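Local coordinates for protein sulfotransferase (PDB 2ZQ5) that probably transfers a sulfonate group from the donor PAPS to an acceptor molecule, as other members of the sulfotransferase family do, at residues D14-S19 with F63-A68; G98-G103 with C266-H271; R179-S184 with Y209-R214; T260-M265 with A287-T292. All blocks are in the same frame, centred on the assembly; numbering follows the deposited sequence.

Interaction 1. Residues D14-S19 with F63-A68; sequences DELHAS and FFLRGA
L16 and L65 meet across two helices with their side chains set at a slant to one another. The forked end of L16 is laid against the root of L65: CD1 of L16 lies 3.9 Å from CB of L65 and 4.1 Å from its CD1, while CD2 of L16 reaches the helix backbone, 4.1 Å from N of R66. Beside this buried leucine pair the contact becomes polar and more open. CB of S19 sits 3.6 Å from CD of R66, so the serine touches the aliphatic stem of the arginine and not its charged end. R66 starts with CG anti to the backbone N (chi1 -177°) and bends at chi3, which turns the guanidinium aside from S19 beyond CD. One water bridges the helices, donating to O of S19 at 2.7 Å and accepting from NH1 of R66 at 3.1 Å. L40 on the L16 side and L43 and L44 on the L65 side bring helix 36-50 into the same apolar patch. The two segments cross at -64° with 8.9 Å between their axes, an inclined helix-on-helix packing that lays helix 13-24 over the long helix 55-81 in the all-helical N-terminal part of the chain.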
loop_
_atom_site.group_PDB
_atom_site.type_symbol
_atom_site.label_atom_id
_atom_site.label_comp_id
_atom_site.label_asym_id
_atom_site.label_seq_id
_atom_site.Cartn_x
_atom_site.Cartn_y
_atom_site.Cartn_z
ATOM N N ASP A 14 7.292 23.756 1.741
ATOM C CA ASP A 14 7.971 24.412 0.625
ATOM C C ASP A 14 9.286 23.712 0.303
ATOM O O ASP A 14 9.610 23.491 -0.865
ATOM C CB ASP A 14 8.256 25.886 0.936
ATOM C CG ASP A 14 7.000 26.732 0.970
ATOM O OD1 ASP A 14 6.054 26.430 0.214
ATOM O OD2 ASP A 14 6.963 27.714 1.743
ATOM N N GLU A 15 10.046 23.365 1.338
ATOM C CA GLU A 15 11.324 22.691 1.142
ATOM C C GLU A 15 11.155 21.356 0.427
ATOM O O GLU A 15 11.950 21.013 -0.444
ATOM C CB GLU A 15 12.030 22.472 2.484
ATOM C CG GLU A 15 12.456 23.760 3.172
ATOM C CD GLU A 15 13.180 23.508 4.478
ATOM O OE1 GLU A 15 12.880 22.492 5.139
ATOM O OE2 GLU A 15 14.042 24.331 4.855
ATOM N N LEU A 16 10.123 20.603 0.792
ATOM C CA LEU A 16 9.882 19.313 0.157
ATOM C C LEU A 16 9.546 19.470 -1.324
ATOM O O LEU A 16 10.029 18.702 -2.152
ATOM C CB LEU A 16 8.761 18.565 0.883
ATOM C CG LEU A 16 9.156 18.012 2.256
ATOM C CD1 LEU A 16 7.928 17.447 2.957
ATOM C CD2 LEU A 16 10.220 16.938 2.093
ATOM N N HIS A 17 8.724 20.461 -1.659
ATOM C CA HIS A 17 8.376 20.695 -3.057
ATOM C C HIS A 17 9.637 21.099 -3.819
ATOM O O HIS A 17 9.890 20.615 -4.921
ATOM C CB HIS A 17 7.318 21.799 -3.186
ATOM C CG HIS A 17 5.920 21.341 -2.897
ATOM N ND1 HIS A 17 5.452 21.127 -1.617
ATOM C CD2 HIS A 17 4.890 21.045 -3.727
ATOM C CE1 HIS A 17 4.195 20.720 -1.671
ATOM N NE2 HIS A 17 3.830 20.662 -2.941
ATOM N N ALA A 18 10.428 21.983 -3.223
ATOM C CA ALA A 18 11.662 22.435 -3.853
ATOM C C ALA A 18 12.634 21.280 -4.082
ATOM O O ALA A 18 13.256 21.189 -5.142
ATOM C CB ALA A 18 12.318 23.517 -3.003
ATOM N N SER A 19 12.767 20.393 -3.097
ATOM C CA SER A 19 13.669 19.253 -3.231
ATOM C C SER A 19 13.198 18.282 -4.306
ATOM O O SER A 19 14.010 17.684 -5.012
ATOM C CB SER A 19 13.803 18.506 -1.901
ATOM O OG SER A 19 14.471 19.298 -0.937
ATOM N N PHE A 63 13.278 11.800 3.098
ATOM C CA PHE A 63 13.483 11.080 1.845
ATOM C C PHE A 63 12.157 10.511 1.331
ATOM O O PHE A 63 11.830 10.643 0.149
ATOM C CB PHE A 63 14.481 9.939 2.056
ATOM C CG PHE A 63 14.805 9.170 0.806
ATOM C CD1 PHE A 63 15.693 9.685 -0.134
ATOM C CD2 PHE A 63 14.220 7.933 0.563
ATOM C CE1 PHE A 63 15.994 8.975 -1.299
ATOM C CE2 PHE A 63 14.513 7.217 -0.598
ATOM C CZ PHE A 63 15.403 7.739 -1.529
ATOM N N PHE A 64 11.393 9.885 2.223
ATOM C CA PHE A 64 10.118 9.297 1.828
ATOM C C PHE A 64 9.099 10.328 1.361
ATOM O O PHE A 64 8.361 10.085 0.404
ATOM C CB PHE A 64 9.499 8.492 2.978
ATOM C CG PHE A 64 10.389 7.413 3.523
ATOM C CD1 PHE A 64 11.197 6.659 2.680
ATOM C CD2 PHE A 64 10.396 7.136 4.887
ATOM C CE1 PHE A 64 12.002 5.638 3.188
ATOM C CE2 PHE A 64 11.194 6.117 5.404
ATOM C CZ PHE A 64 11.998 5.370 4.554
ATOM N N LEU A 65 9.037 11.470 2.040
ATOM C CA LEU A 65 8.081 12.499 1.660
ATOM C C LEU A 65 8.485 13.160 0.349
ATOM O O LEU A 65 7.631 13.447 -0.490
ATOM C CB LEU A 65 7.924 13.532 2.782
ATOM C CG LEU A 65 7.321 12.962 4.076
ATOM C CD1 LEU A 65 7.188 14.078 5.097
ATOM C CD2 LEU A 65 5.954 12.328 3.795
ATOM N N ARG A 66 9.779 13.400 0.161
ATOM C CA ARG A 66 10.227 13.989 -1.094
ATOM C C ARG A 66 9.888 12.987 -2.197
ATOM O O ARG A 66 9.465 13.368 -3.290
ATOM C CB ARG A 66 11.738 14.231 -1.086
ATOM C CG ARG A 66 12.228 14.907 -2.361
ATOM C CD ARG A 66 13.747 14.915 -2.472
ATOM N NE ARG A 66 14.277 13.568 -2.657
ATOM C CZ ARG A 66 15.555 13.290 -2.889
ATOM N NH1 ARG A 66 16.446 14.270 -2.965
ATOM N NH2 ARG A 66 15.943 12.031 -3.046
ATOM N N GLY A 67 10.069 11.702 -1.895
ATOM C CA GLY A 67 9.783 10.661 -2.865
ATOM C C GLY A 67 8.328 10.646 -3.288
ATOM O O GLY A 67 8.018 10.402 -4.452
ATOM N N ALA A 68 7.432 10.898 -2.341
ATOM C CA ALA A 68 6.008 10.921 -2.637
ATOM C C ALA A 68 5.703 12.065 -3.600
ATOM O O ALA A 68 4.914 11.907 -4.532
ATOM C CB ALA A 68 5.208 11.085 -1.350
HETATM O O HOH W 1 16.440 17.237 -3.972
#

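Interaction 2. Residues G98-G103 with C266-H271; sequences GLVRTG and CSLAQH
R101 sets out with CG anti to its carbonyl carbon and bends once, at chi2 (-59°), so that the guanidinium arrives beside L268, and the first torsion of L268, with CG anti to its own N (chi1 172°), sends the leucine out to meet it. NH2 of R101 then lies 3.8 Å from CD2 of L268, 3.9 Å from CB and 3.9 Å from CD1, so one terminal nitrogen, coming in obliquely, touches several carbons of the leucine. V100 closes in from the neighbouring position of the loop, its CG2 coming to 4.1 Å from the same CD2, and the two apolar chains meet at a slant. Loop 98-103 joins strand 94-97 to helix 104-111, the place taken in sulfotransferases by the P-loop-like segment that holds the 5'-phosphosulfate of PAPS; a comparable role is probable here. Its shape is a type II turn from L99 to T102, with R101 in the left-handed backbone region at phi 75°. The turn's own backbone bond, from N of T102 to O of L99, is weak, but the hydroxyl of T102 donates to that carbonyl at 2.6 Å between OG1 and O. T102 OG1 is also hydrogen-bonded to T254 OG1, and O of R101 accepts from NH1 of R256, tying the loop to strand 250-255 and to the residue just beyond it. G98 and G103 adopt backbone angles at which a side chain would press on the preceding carbonyl. R101 lies on the exposed side of the contact; V100, only partly exposed, also leans on M265, one turn earlier in the helix that carries L268.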
loop_
_atom_site.group_PDB
_atom_site.type_symbol
_atom_site.label_atom_id
_atom_site.label_comp_id
_atom_site.label_asym_id
_atom_site.label_seq_id
_atom_site.Cartn_x
_atom_site.Cartn_y
_atom_site.Cartn_z
ATOM N N GLY A 98 -6.504 -6.589 3.959
ATOM C CA GLY A 98 -6.450 -7.306 5.217
ATOM C C GLY A 98 -5.167 -6.894 5.909
ATOM O O GLY A 98 -4.379 -6.132 5.351
ATOM N N LEU A 99 -4.952 -7.387 7.122
ATOM C CA LEU A 99 -3.744 -7.050 7.871
ATOM C C LEU A 99 -2.521 -7.755 7.321
ATOM O O LEU A 99 -2.627 -8.751 6.606
ATOM C CB LEU A 99 -3.899 -7.442 9.342
ATOM C CG LEU A 99 -4.593 -6.470 10.296
ATOM C CD1 LEU A 99 -5.936 -6.031 9.745
ATOM C CD2 LEU A 99 -4.759 -7.152 11.651
ATOM N N VAL A 100 -1.349 -7.229 7.652
ATOM C CA VAL A 100 -0.123 -7.872 7.222
ATOM C C VAL A 100 -0.116 -9.183 8.011
ATOM O O VAL A 100 -0.703 -9.258 9.095
ATOM C CB VAL A 100 1.118 -7.021 7.582
ATOM C CG1 VAL A 100 1.206 -6.831 9.082
ATOM C CG2 VAL A 100 2.378 -7.688 7.052
ATOM N N ARG A 101 0.518 -10.209 7.456
ATOM C CA ARG A 101 0.604 -11.527 8.086
ATOM C C ARG A 101 -0.696 -12.334 8.001
ATOM O O ARG A 101 -0.892 -13.276 8.772
ATOM C CB ARG A 101 1.019 -11.402 9.561
ATOM C CG ARG A 101 2.307 -10.629 9.806
ATOM C CD ARG A 101 3.500 -11.249 9.101
ATOM N NE ARG A 101 4.734 -10.542 9.437
ATOM C CZ ARG A 101 5.888 -10.692 8.794
ATOM N NH1 ARG A 101 5.976 -11.527 7.767
ATOM N NH2 ARG A 101 6.955 -10.006 9.180
ATOM N N THR A 102 -1.585 -11.973 7.076
ATOM C CA THR A 102 -2.842 -12.709 6.917
ATOM C C THR A 102 -2.975 -13.345 5.535
ATOM O O THR A 102 -4.024 -13.894 5.197
ATOM C CB THR A 102 -4.085 -11.816 7.156
ATOM O OG1 THR A 102 -4.145 -10.785 6.160
ATOM C CG2 THR A 102 -4.031 -11.187 8.535
ATOM N N GLY A 103 -1.913 -13.259 4.739
ATOM C CA GLY A 103 -1.934 -13.859 3.416
ATOM C C GLY A 103 -2.236 -12.946 2.241
ATOM O O GLY A 103 -2.411 -13.428 1.123
ATOM N N CYS A 266 4.002 -6.122 15.228
ATOM C CA CYS A 266 4.773 -5.127 15.960
ATOM C C CYS A 266 6.273 -5.322 15.767
ATOM O O CYS A 266 7.019 -4.352 15.643
ATOM C CB CYS A 266 4.425 -5.184 17.448
ATOM S SG CYS A 266 2.742 -4.636 17.838
ATOM N N SER A 267 6.707 -6.579 15.740
ATOM C CA SER A 267 8.116 -6.896 15.552
ATOM C C SER A 267 8.579 -6.423 14.177
ATOM O O SER A 267 9.691 -5.918 14.029
ATOM C CB SER A 267 8.338 -8.402 15.696
ATOM O OG SER A 267 9.709 -8.734 15.557
ATOM N N LEU A 268 7.723 -6.582 13.171
ATOM C CA LEU A 268 8.071 -6.141 11.823
ATOM C C LEU A 268 8.265 -4.626 11.815
ATOM O O LEU A 268 9.236 -4.115 11.258
ATOM C CB LEU A 268 6.970 -6.521 10.830
ATOM C CG LEU A 268 7.109 -5.948 9.415
ATOM C CD1 LEU A 268 8.413 -6.413 8.793
ATOM C CD2 LEU A 268 5.929 -6.387 8.564
ATOM N N ALA A 269 7.334 -3.912 12.437
ATOM C CA ALA A 269 7.410 -2.458 12.495
ATOM C C ALA A 269 8.655 -2.020 13.257
ATOM O O ALA A 269 9.339 -1.076 12.862
ATOM C CB ALA A 269 6.166 -1.900 13.169
ATOM N N GLN A 270 8.939 -2.720 14.349
ATOM C CA GLN A 270 10.091 -2.424 15.186
ATOM C C GLN A 270 11.398 -2.547 14.409
ATOM O O GLN A 270 12.219 -1.628 14.404
ATOM C CB GLN A 270 10.095 -3.378 16.381
ATOM C CG GLN A 270 11.233 -3.186 17.360
ATOM C CD GLN A 270 11.094 -4.097 18.567
ATOM O OE1 GLN A 270 10.891 -5.303 18.424
ATOM N NE2 GLN A 270 11.203 -3.525 19.759
ATOM N N HIS A 271 11.584 -3.680 13.745
ATOM C CA HIS A 271 12.803 -3.907 12.980
ATOM C C HIS A 271 12.939 -2.986 11.777
ATOM O O HIS A 271 14.036 -2.529 11.462
ATOM C CB HIS A 271 12.876 -5.367 12.538
ATOM C CG HIS A 271 13.178 -6.315 13.656
ATOM N ND1 HIS A 271 14.388 -6.323 14.315
ATOM C CD2 HIS A 271 12.422 -7.271 14.244
ATOM C CE1 HIS A 271 14.365 -7.245 15.262
ATOM N NE2 HIS A 271 13.183 -7.835 15.240
#

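Interaction 3. Residues R179-S184 with Y209-R214; sequences RQSLHS and YCRHRR
The guanidinium of R211 takes the amide oxygen of Q180 at its edge, close to its own plane, while the amide plane is turned 68° away; OG of S181 stands obliquely to the guanidinium. R211 binds one oxygen side-on through NE and NH2, a bifurcated arrangement that joins helix 206-219 to the turn after helix 175-178 within the sulfotransferase fold. NE of R211 donates to OE1 of Q180 at 2.8 Å with an N-H...O angle of 152°, and NH2 of R211 adds a more bent bond of 3.0 Å to that same OE1. R211 reaches across because CG is anti to the backbone N (chi1 -170°) and the chain stays extended to NE, crossing Q180 nearly at a right angle. All three touching residues are buried. The two bonds to one acceptor would limit rotation of the guanidinium, and Q180 NE2 is held in turn by OG of S75, so both ends of the amide are engaged. S181 OG lies 3.5 Å from CD of R211, but its polar partner is D34 OD2. W79 and R72 of helix 55-81 also touch R211. On the loop itself, ND1 of H183 donates to O of S181 at 2.7 Å, approaching from above the carbonyl plane.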
loop_
_atom_site.group_PDB
_atom_site.type_symbol
_atom_site.label_atom_id
_atom_site.label_comp_id
_atom_site.label_asym_id
_atom_site.label_seq_id
_atom_site.Cartn_x
_atom_site.Cartn_y
_atom_site.Cartn_z
ATOM N N ARG A 179 0.388 7.493 -1.775
ATOM C CA ARG A 179 1.327 8.404 -1.126
ATOM C C ARG A 179 1.399 9.717 -1.904
ATOM O O ARG A 179 1.762 10.749 -1.348
ATOM C CB ARG A 179 2.726 7.779 -1.041
ATOM C CG ARG A 179 3.355 7.508 -2.397
ATOM C CD ARG A 179 4.777 6.967 -2.316
ATOM N NE ARG A 179 5.228 6.579 -3.650
ATOM C CZ ARG A 179 6.489 6.589 -4.067
ATOM N NH1 ARG A 179 7.468 6.975 -3.258
ATOM N NH2 ARG A 179 6.769 6.208 -5.307
ATOM N N GLN A 180 1.053 9.677 -3.188
ATOM C CA GLN A 180 1.085 10.889 -4.006
ATOM C C GLN A 180 0.141 11.949 -3.438
ATOM O O GLN A 180 0.369 13.151 -3.609
ATOM C CB GLN A 180 0.690 10.574 -5.455
ATOM C CG GLN A 180 1.719 9.764 -6.225
ATOM C CD GLN A 180 1.392 9.664 -7.706
ATOM O OE1 GLN A 180 0.583 10.434 -8.229
ATOM N NE2 GLN A 180 2.031 8.724 -8.391
ATOM N N SER A 181 -0.911 11.490 -2.758
ATOM C CA SER A 181 -1.914 12.362 -2.141
ATOM C C SER A 181 -1.660 12.527 -0.644
ATOM O O SER A 181 -2.418 13.212 0.051
ATOM C CB SER A 181 -3.312 11.765 -2.319
ATOM O OG SER A 181 -3.614 11.520 -3.679
ATOM N N LEU A 182 -0.600 11.897 -0.153
ATOM C CA LEU A 182 -0.252 11.927 1.265
ATOM C C LEU A 182 -1.390 11.420 2.155
ATOM O O LEU A 182 -1.540 11.856 3.297
ATOM C CB LEU A 182 0.195 13.331 1.707
ATOM C CG LEU A 182 1.624 13.774 1.340
ATOM C CD1 LEU A 182 2.626 12.676 1.690
ATOM C CD2 LEU A 182 1.702 14.100 -0.139
ATOM N N HIS A 183 -2.193 10.509 1.606
ATOM C CA HIS A 183 -3.290 9.863 2.337
ATOM C C HIS A 183 -2.912 8.387 2.353
ATOM O O HIS A 183 -3.035 7.694 1.338
ATOM C CB HIS A 183 -4.637 10.031 1.620
ATOM C CG HIS A 183 -5.272 11.374 1.814
ATOM N ND1 HIS A 183 -4.751 12.532 1.278
ATOM C CD2 HIS A 183 -6.403 11.739 2.465
ATOM C CE1 HIS A 183 -5.532 13.550 1.587
ATOM N NE2 HIS A 183 -6.543 13.096 2.306
ATOM N N SER A 184 -2.452 7.901 3.499
ATOM C CA SER A 184 -2.016 6.513 3.602
ATOM C C SER A 184 -1.946 6.048 5.047
ATOM O O SER A 184 -1.557 6.814 5.927
ATOM C CB SER A 184 -0.632 6.375 2.955
ATOM O OG SER A 184 -0.101 5.074 3.130
ATOM N N TYR A 209 -8.647 8.182 -4.091
ATOM C CA TYR A 209 -8.900 6.997 -4.902
ATOM C C TYR A 209 -9.138 7.367 -6.359
ATOM O O TYR A 209 -8.831 6.589 -7.259
ATOM C CB TYR A 209 -10.064 6.181 -4.331
ATOM C CG TYR A 209 -9.594 5.183 -3.295
ATOM C CD1 TYR A 209 -9.070 5.610 -2.073
ATOM C CD2 TYR A 209 -9.609 3.815 -3.564
ATOM C CE1 TYR A 209 -8.565 4.702 -1.148
ATOM C CE2 TYR A 209 -9.107 2.892 -2.641
ATOM C CZ TYR A 209 -8.585 3.345 -1.438
ATOM O OH TYR A 209 -8.073 2.453 -0.523
ATOM N N CYS A 210 -9.675 8.557 -6.598
ATOM C CA CYS A 210 -9.879 9.003 -7.964
ATOM C C CYS A 210 -8.508 9.157 -8.628
ATOM O O CYS A 210 -8.335 8.832 -9.807
ATOM C CB CYS A 210 -10.637 10.326 -7.969
ATOM S SG CYS A 210 -12.415 10.128 -7.714
ATOM N N ARG A 211 -7.528 9.641 -7.871
ATOM C CA ARG A 211 -6.184 9.797 -8.416
ATOM C C ARG A 211 -5.572 8.409 -8.642
ATOM O O ARG A 211 -4.873 8.172 -9.631
ATOM C CB ARG A 211 -5.310 10.618 -7.466
ATOM C CG ARG A 211 -3.984 11.010 -8.087
ATOM C CD ARG A 211 -3.026 11.623 -7.084
ATOM N NE ARG A 211 -1.750 11.922 -7.728
ATOM C CZ ARG A 211 -1.507 13.023 -8.435
ATOM N NH1 ARG A 211 -2.447 13.947 -8.580
ATOM N NH2 ARG A 211 -0.331 13.181 -9.028
ATOM N N HIS A 212 -5.844 7.496 -7.716
ATOM C CA HIS A 212 -5.368 6.119 -7.803
ATOM C C HIS A 212 -5.842 5.544 -9.145
ATOM O O HIS A 212 -5.066 4.942 -9.887
ATOM C CB HIS A 212 -5.939 5.343 -6.602
ATOM C CG HIS A 212 -5.641 3.874 -6.594
ATOM N ND1 HIS A 212 -6.418 2.952 -7.263
ATOM C CD2 HIS A 212 -4.713 3.158 -5.913
ATOM C CE1 HIS A 212 -5.986 1.734 -6.991
ATOM N NE2 HIS A 212 -4.953 1.832 -6.172
ATOM N N ARG A 213 -7.113 5.766 -9.465
ATOM C CA ARG A 213 -7.686 5.274 -10.715
ATOM C C ARG A 213 -7.021 5.899 -11.944
ATOM O O ARG A 213 -6.759 5.204 -12.929
ATOM C CB ARG A 213 -9.194 5.534 -10.737
ATOM C CG ARG A 213 -9.878 5.070 -12.006
ATOM C CD ARG A 213 -11.390 5.075 -11.850
ATOM N NE ARG A 213 -12.060 4.785 -13.115
ATOM C CZ ARG A 213 -12.140 5.648 -14.123
ATOM N NH1 ARG A 213 -11.598 6.854 -14.010
ATOM N NH2 ARG A 213 -12.760 5.308 -15.247
ATOM N N ARG A 214 -6.752 7.202 -11.893
ATOM C CA ARG A 214 -6.089 7.873 -13.008
ATOM C C ARG A 214 -4.721 7.236 -13.231
ATOM O O ARG A 214 -4.261 7.116 -14.366
ATOM C CB ARG A 214 -5.922 9.370 -12.729
ATOM C CG ARG A 214 -7.215 10.167 -12.720
ATOM C CD ARG A 214 -6.912 11.660 -12.694
ATOM N NE ARG A 214 -6.079 12.048 -13.830
ATOM C CZ ARG A 214 -5.588 13.269 -14.021
ATOM N NH1 ARG A 214 -5.844 14.236 -13.150
ATOM N NH2 ARG A 214 -4.841 13.524 -15.086
#

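Interaction 4. Residues T260-M265 with A287-T292; sequences TIMASM and ADAMDT
M262 carries the contact by placing its thioether against two successive residues of the facing helix. SD of M262 packs 3.8 Å from CB of A289, and the terminal CE continues past it to lie 4.0 Å from SD of M290 and 4.1 Å from O of A289. The side chain leaves its helix with CG anti to the backbone N (chi1 -178°), then bends at chi2 and chi3, a hooked course that turns the methyl group toward M290. M290 is bent at the same two torsions, and the two methionines cross at about a right angle, methyl against sulfur. The two methionines are buried, and the contact here is apolar; the sulfur of M262 settles against the methyl of A289.

The packing is looser one turn on, where the side chain of M265, though directed to the facing helix, comes no nearer than 5.4 Å. The flanks of helix 282-304 are more open and polar: A287 is exposed, D288 binds ND1 of H192, and D291 forms a salt bridge to R295. V377 and R380 of helix 374-380 also touch M290. Helix 262-272 follows strand 250-255 and helix 282-304 precedes strand 312-316, so M262 pairs the two helices that make up the crossover between these adjacent parallel strands.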
loop_
_atom_site.group_PDB
_atom_site.type_symbol
_atom_site.label_atom_id
_atom_site.label_comp_id
_atom_site.label_asym_id
_atom_site.label_seq_id
_atom_site.Cartn_x
_atom_site.Cartn_y
_atom_site.Cartn_z
ATOM N N THR A 260 -2.979 -13.904 17.144
ATOM C CA THR A 260 -1.910 -14.799 16.705
ATOM C C THR A 260 -0.874 -14.115 15.817
ATOM O O THR A 260 0.133 -14.726 15.464
ATOM C CB THR A 260 -2.457 -16.032 15.939
ATOM O OG1 THR A 260 -3.028 -15.618 14.693
ATOM C CG2 THR A 260 -3.511 -16.746 16.765
ATOM N N ILE A 261 -1.113 -12.856 15.459
ATOM C CA ILE A 261 -0.171 -12.130 14.608
ATOM C C ILE A 261 0.242 -10.745 15.113
ATOM O O ILE A 261 1.184 -10.154 14.585
ATOM C CB ILE A 261 -0.718 -11.959 13.162
ATOM C CG1 ILE A 261 -2.090 -11.274 13.189
ATOM C CG2 ILE A 261 -0.801 -13.312 12.468
ATOM C CD1 ILE A 261 -2.600 -10.879 11.813
ATOM N N MET A 262 -0.445 -10.228 16.129
ATOM C CA MET A 262 -0.128 -8.897 16.651
ATOM C C MET A 262 1.343 -8.734 17.037
ATOM O O MET A 262 1.965 -7.724 16.702
ATOM C CB MET A 262 -1.029 -8.560 17.846
ATOM C CG MET A 262 -0.813 -7.157 18.434
ATOM S SD MET A 262 -0.893 -5.764 17.255
ATOM C CE MET A 262 -2.636 -5.686 16.924
ATOM N N ALA A 263 1.914 -9.715 17.731
ATOM C CA ALA A 263 3.320 -9.600 18.114
ATOM C C ALA A 263 4.207 -9.523 16.873
ATOM O O ALA A 263 5.130 -8.709 16.810
ATOM C CB ALA A 263 3.734 -10.784 18.984
ATOM N N SER A 264 3.912 -10.365 15.885
ATOM C CA SER A 264 4.676 -10.401 14.642
ATOM C C SER A 264 4.565 -9.069 13.906
ATOM O O SER A 264 5.546 -8.572 13.347
ATOM C CB SER A 264 4.162 -11.532 13.748
ATOM O OG SER A 264 4.874 -11.585 12.523
ATOM N N MET A 265 3.367 -8.496 13.908
ATOM C CA MET A 265 3.126 -7.217 13.253
ATOM C C MET A 265 3.968 -6.125 13.900
ATOM O O MET A 265 4.578 -5.302 13.212
ATOM C CB MET A 265 1.643 -6.852 13.350
ATOM C CG MET A 265 0.726 -7.796 12.588
ATOM S SD MET A 265 -1.008 -7.582 13.032
ATOM C CE MET A 265 -1.270 -5.902 12.524
ATOM N N ALA A 287 0.510 -0.203 21.287
ATOM C CA ALA A 287 -0.662 0.636 21.481
ATOM C C ALA A 287 -1.149 1.201 20.154
ATOM O O ALA A 287 -2.344 1.162 19.859
ATOM C CB ALA A 287 -0.340 1.774 22.447
ATOM N N ASP A 288 -0.221 1.717 19.353
ATOM C CA ASP A 288 -0.578 2.291 18.061
ATOM C C ASP A 288 -1.143 1.241 17.099
ATOM O O ASP A 288 -2.110 1.511 16.384
ATOM C CB ASP A 288 0.637 2.990 17.434
ATOM C CG ASP A 288 1.052 4.243 18.195
ATOM O OD1 ASP A 288 0.361 4.614 19.168
ATOM O OD2 ASP A 288 2.067 4.866 17.814
ATOM N N ALA A 289 -0.557 0.045 17.092
ATOM C CA ALA A 289 -1.026 -1.021 16.204
ATOM C C ALA A 289 -2.415 -1.501 16.607
ATOM O O ALA A 289 -3.258 -1.784 15.756
ATOM C CB ALA A 289 -0.044 -2.194 16.213
ATOM N N MET A 290 -2.652 -1.600 17.912
ATOM C CA MET A 290 -3.955 -2.031 18.396
ATOM C C MET A 290 -5.022 -1.056 17.911
ATOM O O MET A 290 -6.104 -1.464 17.491
ATOM C CB MET A 290 -3.959 -2.088 19.926
ATOM C CG MET A 290 -3.182 -3.258 20.516
ATOM S SD MET A 290 -4.126 -4.800 20.553
ATOM C CE MET A 290 -5.084 -4.549 22.048
ATOM N N ASP A 291 -4.710 0.235 17.962
ATOM C CA ASP A 291 -5.654 1.255 17.529
ATOM C C ASP A 291 -5.860 1.243 16.018
ATOM O O ASP A 291 -6.991 1.154 15.535
ATOM C CB ASP A 291 -5.174 2.642 17.958
ATOM C CG ASP A 291 -6.037 3.753 17.391
ATOM O OD1 ASP A 291 -7.269 3.716 17.597
ATOM O OD2 ASP A 291 -5.485 4.663 16.739
ATOM N N THR A 292 -4.762 1.330 15.274
ATOM C CA THR A 292 -4.828 1.349 13.818
ATOM C C THR A 292 -5.604 0.204 13.191
ATOM O O THR A 292 -6.543 0.425 12.424
ATOM C CB THR A 292 -3.415 1.349 13.200
ATOM O OG1 THR A 292 -2.737 2.549 13.579
ATOM C CG2 THR A 292 -3.486 1.268 11.677
#

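How the interactions relate
The four contacts form two touching pairs. Interactions 1 and 3, with centres 16 Å apart, meet through CB of A68 and O of R179 at 3.5 Å and through L65 and L182, joining the N-terminal helices to the buried turn. Interactions 2 and 4 have centres 8 Å apart and share helix 262-272: NE of R101 packs 3.3 Å from OG of S264, and CG2 of T102 lies 3.6 Å from CD1 of I261. Loop 98-103, the probable PAPS-binding loop, is thus backed by the helix that M262 fastens to 287-292. Interaction 3 lies across the chain's centre from interaction 2, their centres 23 Å apart.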